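Long-range contact in superoxide dismutase (Leishmania major, PDB 4F2N), which catalyses the dismutation of superoxide to molecular oxygen and hydrogen peroxide at an iron ion in its active site: residues T25-L38 with A103-L115. Residues are numbered along the deposited sequence; the frame is centred on the assembly and turned at random.
Sequences TLPHLRYPAELPTL and AQHFNHSFFWKCL. With FE2 (Fe (II) ion), chain N.
Leu26, Leu29 and Pro36 pack against His105, Phe106, Ser109 and Trp112 in a buried, largely apolar contact within the alpha-hairpin domain of the iron/manganese superoxide dismutase fold, where the irregular segment 25-38 passes back along helix 96-113 from Phe110 to His105, turns, and returns to Trp112. It exemplifies how an irregular chain can cover a metal-bearing helix: residues one turn apart meet the loop, while His108, on another side of the same helix, binds iron through NE2 together with His58, Asp191 and His195. A type I turn from Leu26 to Leu29 presents both leucines to the helix. Leu26 CG lies 3.8 Å from Phe106 CE1, and Leu29 CD2 sits over one face of the His105 ring, a CH-pi contact 4.2 Å from its centroid. With CG anti to the backbone N (chi1 175°), the His105 ring extends into the bend of the loop. There its NE2 meets, in the ring plane, a water also bonded to Arg30 O and Glu34 N, while ND1 is hydrogen-bonded to His63 NE2, and Trp112 NE1 to His63 ND1. Ser109 OG donates to His105 O and packs against Leu29 CD1 (3.5 Å) and Pro36 CG (3.7 Å). Farther along, Leu38 CD2 rests over a face of the Trp112 indole, 3.6 Å from CG of that ring.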
loop_
_atom_site.group_PDB
_atom_site.type_symbol
_atom_site.label_atom_id
_atom_site.label_comp_id
_atom_site.label_asym_id
_atom_site.label_seq_id
_atom_site.Cartn_x
_atom_site.Cartn_y
_atom_site.Cartn_z
ATOM N N THR B 25 1.624 -15.221 -20.055
ATOM C CA THR B 25 2.064 -13.854 -20.308
ATOM C C THR B 25 3.605 -13.766 -20.348
ATOM O O THR B 25 4.173 -13.087 -21.230
ATOM C CB THR B 25 1.469 -12.890 -19.260
ATOM O OG1 THR B 25 0.057 -12.812 -19.461
ATOM C CG2 THR B 25 2.034 -11.496 -19.424
ATOM N N LEU B 26 4.261 -14.419 -19.381
ATOM C CA LEU B 26 5.743 -14.521 -19.370
ATOM C C LEU B 26 6.178 -15.986 -19.290
ATOM O O LEU B 26 6.546 -16.461 -18.202
ATOM C CB LEU B 26 6.324 -13.763 -18.158
ATOM C CG LEU B 26 6.088 -12.247 -18.099
ATOM C CD1 LEU B 26 6.663 -11.667 -16.801
ATOM C CD2 LEU B 26 6.661 -11.580 -19.347
ATOM N N PRO B 27 6.159 -16.709 -20.428
ATOM C CA PRO B 27 6.461 -18.146 -20.333
ATOM C C PRO B 27 7.879 -18.466 -19.866
ATOM O O PRO B 27 8.105 -19.555 -19.353
ATOM C CB PRO B 27 6.266 -18.667 -21.771
ATOM C CG PRO B 27 6.206 -17.462 -22.630
ATOM C CD PRO B 27 5.785 -16.296 -21.796
ATOM N N HIS B 28 8.820 -17.537 -20.042
ATOM C CA HIS B 28 10.203 -17.739 -19.558
ATOM C C HIS B 28 10.330 -17.538 -18.050
ATOM O O HIS B 28 11.343 -17.926 -17.463
ATOM C CB HIS B 28 11.114 -16.759 -20.254
ATOM C CG HIS B 28 10.731 -15.345 -19.968
ATOM N ND1 HIS B 28 9.759 -14.694 -20.679
ATOM C CD2 HIS B 28 11.102 -14.491 -18.922
ATOM C CE1 HIS B 28 9.590 -13.460 -20.163
ATOM N NE2 HIS B 28 10.407 -13.336 -19.077
ATOM N N LEU B 29 9.322 -16.934 -17.411
ATOM C CA LEU B 29 9.372 -16.713 -15.947
ATOM C C LEU B 29 8.977 -17.953 -15.152
ATOM O O LEU B 29 7.803 -18.297 -15.051
ATOM C CB LEU B 29 8.559 -15.477 -15.502
ATOM C CG LEU B 29 8.936 -14.928 -14.112
ATOM C CD1 LEU B 29 10.271 -14.201 -14.175
ATOM C CD2 LEU B 29 7.861 -13.992 -13.573
ATOM N N ARG B 30 9.971 -18.612 -14.555
ATOM C CA ARG B 30 9.758 -19.963 -14.011
ATOM C C ARG B 30 10.204 -20.119 -12.572
ATOM O O ARG B 30 10.849 -19.240 -12.022
ATOM C CB ARG B 30 10.414 -21.027 -14.905
ATOM C CG ARG B 30 9.931 -20.927 -16.347
ATOM C CD ARG B 30 9.881 -22.243 -17.087
ATOM N NE ARG B 30 8.973 -22.086 -18.221
ATOM C CZ ARG B 30 8.001 -22.931 -18.547
ATOM N NH1 ARG B 30 7.804 -24.046 -17.843
ATOM N NH2 ARG B 30 7.241 -22.661 -19.604
ATOM N N TYR B 31 9.797 -21.225 -11.956
ATOM C CA TYR B 31 10.237 -21.618 -10.607
ATOM C C TYR B 31 11.343 -22.706 -10.714
ATOM O O TYR B 31 11.238 -23.556 -11.572
ATOM C CB TYR B 31 9.034 -22.146 -9.816
ATOM C CG TYR B 31 9.336 -22.343 -8.357
ATOM C CD1 TYR B 31 9.148 -21.300 -7.437
ATOM C CD2 TYR B 31 9.853 -23.561 -7.890
ATOM C CE1 TYR B 31 9.454 -21.478 -6.101
ATOM C CE2 TYR B 31 10.153 -23.741 -6.552
ATOM C CZ TYR B 31 9.964 -22.696 -5.670
ATOM O OH TYR B 31 10.261 -22.880 -4.342
ATOM N N PRO B 32 12.393 -22.693 -9.845
ATOM C CA PRO B 32 12.658 -21.759 -8.742
ATOM C C PRO B 32 12.803 -20.332 -9.247
ATOM O O PRO B 32 13.374 -20.111 -10.326
ATOM C CB PRO B 32 13.989 -22.270 -8.145
ATOM C CG PRO B 32 14.115 -23.694 -8.595
ATOM C CD PRO B 32 13.460 -23.718 -9.954
ATOM N N ALA B 33 12.269 -19.384 -8.490
ATOM C CA ALA B 33 12.258 -17.981 -8.879
ATOM C C ALA B 33 13.679 -17.403 -8.946
ATOM O O ALA B 33 14.543 -17.795 -8.147
ATOM C CB ALA B 33 11.409 -17.192 -7.893
ATOM N N GLU B 34 13.908 -16.483 -9.883
ATOM C CA GLU B 34 15.150 -15.701 -9.949
ATOM C C GLU B 34 14.818 -14.253 -10.266
ATOM O O GLU B 34 13.916 -13.990 -11.076
ATOM C CB GLU B 34 16.060 -16.188 -11.084
ATOM C CG GLU B 34 16.672 -17.562 -10.960
ATOM C CD GLU B 34 17.625 -17.830 -12.122
ATOM O OE1 GLU B 34 18.739 -17.243 -12.133
ATOM O OE2 GLU B 34 17.271 -18.617 -13.026
ATOM N N LEU B 35 15.538 -13.304 -9.663
ATOM C CA LEU B 35 15.402 -11.907 -10.099
ATOM C C LEU B 35 15.739 -11.870 -11.595
ATOM O O LEU B 35 16.766 -12.404 -12.010
ATOM C CB LEU B 35 16.374 -10.976 -9.381
ATOM C CG LEU B 35 16.067 -10.096 -8.188
ATOM C CD1 LEU B 35 17.253 -9.152 -8.022
ATOM C CD2 LEU B 35 14.774 -9.290 -8.342
ATOM N N PRO B 36 14.884 -11.248 -12.411
ATOM C CA PRO B 36 15.161 -11.193 -13.853
ATOM C C PRO B 36 16.319 -10.279 -14.223
ATOM O O PRO B 36 16.596 -9.278 -13.539
ATOM C CB PRO B 36 13.858 -10.632 -14.443
ATOM C CG PRO B 36 13.261 -9.839 -13.340
ATOM C CD PRO B 36 13.644 -10.530 -12.055
ATOM N N THR B 37 16.993 -10.645 -15.305
ATOM C CA THR B 37 18.035 -9.816 -15.892
ATOM C C THR B 37 17.343 -8.604 -16.532
ATOM O O THR B 37 16.422 -8.765 -17.318
ATOM C CB THR B 37 18.832 -10.627 -16.941
ATOM O OG1 THR B 37 19.363 -11.811 -16.320
ATOM C CG2 THR B 37 19.990 -9.802 -17.523
ATOM N N LEU B 38 17.764 -7.397 -16.184
ATOM C CA LEU B 38 17.138 -6.192 -16.726
ATOM C C LEU B 38 17.646 -5.878 -18.134
ATOM O O LEU B 38 18.815 -6.135 -18.448
ATOM C CB LEU B 38 17.355 -5.001 -15.785
ATOM C CG LEU B 38 16.766 -5.104 -14.364
ATOM C CD1 LEU B 38 17.141 -3.891 -13.539
ATOM C CD2 LEU B 38 15.249 -5.260 -14.373
ATOM N N ALA B 103 2.590 -13.744 -7.263
ATOM C CA ALA B 103 1.993 -12.636 -8.039
ATOM C C ALA B 103 2.902 -11.410 -8.030
ATOM O O ALA B 103 3.128 -10.833 -9.080
ATOM C CB ALA B 103 0.593 -12.282 -7.531
ATOM N N GLN B 104 3.431 -11.003 -6.868
ATOM C CA GLN B 104 4.361 -9.858 -6.864
ATOM C C GLN B 104 5.611 -10.108 -7.704
ATOM O O GLN B 104 6.134 -9.182 -8.355
ATOM C CB GLN B 104 4.742 -9.422 -5.432
ATOM C CG GLN B 104 3.601 -8.698 -4.705
ATOM C CD GLN B 104 3.292 -7.315 -5.317
ATOM O OE1 GLN B 104 2.612 -7.215 -6.353
ATOM N NE2 GLN B 104 3.772 -6.256 -4.674
ATOM N N HIS B 105 6.123 -11.344 -7.695
ATOM C CA HIS B 105 7.278 -11.678 -8.543
ATOM C C HIS B 105 6.930 -11.484 -10.002
ATOM O O HIS B 105 7.645 -10.810 -10.750
ATOM C CB HIS B 105 7.827 -13.089 -8.249
ATOM C CG HIS B 105 8.935 -13.532 -9.180
ATOM N ND1 HIS B 105 9.905 -12.690 -9.623
ATOM C CD2 HIS B 105 9.229 -14.793 -9.728
ATOM C CE1 HIS B 105 10.766 -13.367 -10.404
ATOM N NE2 HIS B 105 10.347 -14.645 -10.492
ATOM N N PHE B 106 5.804 -12.037 -10.401
ATOM C CA PHE B 106 5.337 -11.891 -11.771
ATOM C C PHE B 106 5.096 -10.402 -12.084
ATOM O O PHE B 106 5.543 -9.904 -13.140
ATOM C CB PHE B 106 4.045 -12.702 -11.998
ATOM C CG PHE B 106 3.364 -12.375 -13.311
ATOM C CD1 PHE B 106 3.699 -13.076 -14.468
ATOM C CD2 PHE B 106 2.427 -11.343 -13.400
ATOM C CE1 PHE B 106 3.116 -12.747 -15.704
ATOM C CE2 PHE B 106 1.834 -11.003 -14.618
ATOM C CZ PHE B 106 2.180 -11.718 -15.778
ATOM N N ASN B 107 4.398 -9.698 -11.189
ATOM C CA ASN B 107 4.002 -8.309 -11.479
ATOM C C ASN B 107 5.228 -7.452 -11.715
ATOM O O ASN B 107 5.253 -6.669 -12.672
ATOM C CB ASN B 107 3.150 -7.696 -10.358
ATOM C CG ASN B 107 1.810 -8.380 -10.214
ATOM O OD1 ASN B 107 1.313 -9.036 -11.154
ATOM N ND2 ASN B 107 1.210 -8.231 -9.047
ATOM N N HIS B 108 6.249 -7.613 -10.865
ATOM C CA HIS B 108 7.496 -6.815 -11.020
ATOM C C HIS B 108 8.259 -7.200 -12.265
ATOM O O HIS B 108 8.780 -6.327 -12.969
ATOM C CB HIS B 108 8.413 -6.907 -9.779
ATOM C CG HIS B 108 7.897 -6.107 -8.591
ATOM N ND1 HIS B 108 6.976 -6.603 -7.718
ATOM C CD2 HIS B 108 8.136 -4.797 -8.205
ATOM C CE1 HIS B 108 6.663 -5.673 -6.812
ATOM N NE2 HIS B 108 7.354 -4.549 -7.108
ATOM N N SER B 109 8.361 -8.500 -12.551
ATOM C CA SER B 109 9.049 -8.970 -13.761
ATOM C C SER B 109 8.443 -8.374 -15.009
ATOM O O SER B 109 9.147 -7.969 -15.936
ATOM C CB SER B 109 9.052 -10.513 -13.827
ATOM O OG SER B 109 9.781 -11.014 -12.717
ATOM N N PHE B 110 7.124 -8.316 -15.021
ATOM C CA PHE B 110 6.394 -7.805 -16.171
ATOM C C PHE B 110 6.644 -6.310 -16.295
ATOM O O PHE B 110 6.932 -5.810 -17.389
ATOM C CB PHE B 110 4.881 -8.108 -16.042
ATOM C CG PHE B 110 4.120 -7.756 -17.290
ATOM C CD1 PHE B 110 4.220 -8.560 -18.428
ATOM C CD2 PHE B 110 3.318 -6.628 -17.333
ATOM C CE1 PHE B 110 3.519 -8.246 -19.591
ATOM C CE2 PHE B 110 2.622 -6.299 -18.500
ATOM C CZ PHE B 110 2.719 -7.102 -19.626
ATOM N N PHE B 111 6.583 -5.608 -15.155
ATOM C CA PHE B 111 6.908 -4.181 -15.077
ATOM C C PHE B 111 8.278 -3.842 -15.666
ATOM O O PHE B 111 8.384 -2.871 -16.433
ATOM C CB PHE B 111 6.845 -3.734 -13.606
ATOM C CG PHE B 111 6.845 -2.252 -13.392
ATOM C CD1 PHE B 111 6.038 -1.397 -14.156
ATOM C CD2 PHE B 111 7.616 -1.703 -12.371
ATOM C CE1 PHE B 111 6.030 -0.022 -13.916
ATOM C CE2 PHE B 111 7.599 -0.315 -12.117
ATOM C CZ PHE B 111 6.802 0.514 -12.886
ATOM N N TRP B 112 9.318 -4.596 -15.312
ATOM C CA TRP B 112 10.650 -4.303 -15.869
ATOM C C TRP B 112 10.695 -4.450 -17.363
ATOM O O TRP B 112 11.383 -3.681 -18.035
ATOM C CB TRP B 112 11.740 -5.172 -15.240
ATOM C CG TRP B 112 11.757 -5.125 -13.732
ATOM C CD1 TRP B 112 11.856 -6.210 -12.857
ATOM C CD2 TRP B 112 11.665 -3.940 -12.870
ATOM N NE1 TRP B 112 11.830 -5.787 -11.545
ATOM C CE2 TRP B 112 11.716 -4.431 -11.485
ATOM C CE3 TRP B 112 11.537 -2.576 -13.097
ATOM C CZ2 TRP B 112 11.655 -3.573 -10.395
ATOM C CZ3 TRP B 112 11.469 -1.718 -11.989
ATOM C CH2 TRP B 112 11.531 -2.200 -10.667
ATOM N N LYS B 113 9.974 -5.430 -17.896
ATOM C CA LYS B 113 9.900 -5.627 -19.362
ATOM C C LYS B 113 9.186 -4.476 -20.073
ATOM O O LYS B 113 9.451 -4.227 -21.268
ATOM C CB LYS B 113 9.199 -6.951 -19.701
ATOM C CG LYS B 113 9.929 -8.190 -19.222
ATOM C CD LYS B 113 11.231 -8.407 -19.948
ATOM C CE LYS B 113 11.024 -9.223 -21.212
ATOM N NZ LYS B 113 12.366 -9.441 -21.831
ATOM N N CYS B 114 8.305 -3.773 -19.349
ATOM C CA CYS B 114 7.586 -2.618 -19.884
ATOM C C CYS B 114 8.410 -1.338 -19.937
ATOM O O CYS B 114 7.905 -0.329 -20.426
ATOM C CB CYS B 114 6.369 -2.309 -19.028
ATOM S SG CYS B 114 5.156 -3.606 -19.224
ATOM N N LEU B 115 9.618 -1.369 -19.368
ATOM C CA LEU B 115 10.417 -0.152 -19.214
ATOM C C LEU B 115 11.791 -0.253 -19.850
ATOM O O LEU B 115 12.391 -1.343 -19.922
ATOM C CB LEU B 115 10.587 0.242 -17.732
ATOM C CG LEU B 115 9.324 0.224 -16.856
ATOM C CD1 LEU B 115 9.668 0.413 -15.373
ATOM C CD2 LEU B 115 8.401 1.339 -17.352
HETATM FE FE FE2 N . 6.757 -2.658 -6.581
HETATM O O HOH W 1 11.644 -16.682 -11.991
HETATM O O HOH W 2 4.760 -3.474 -5.914
#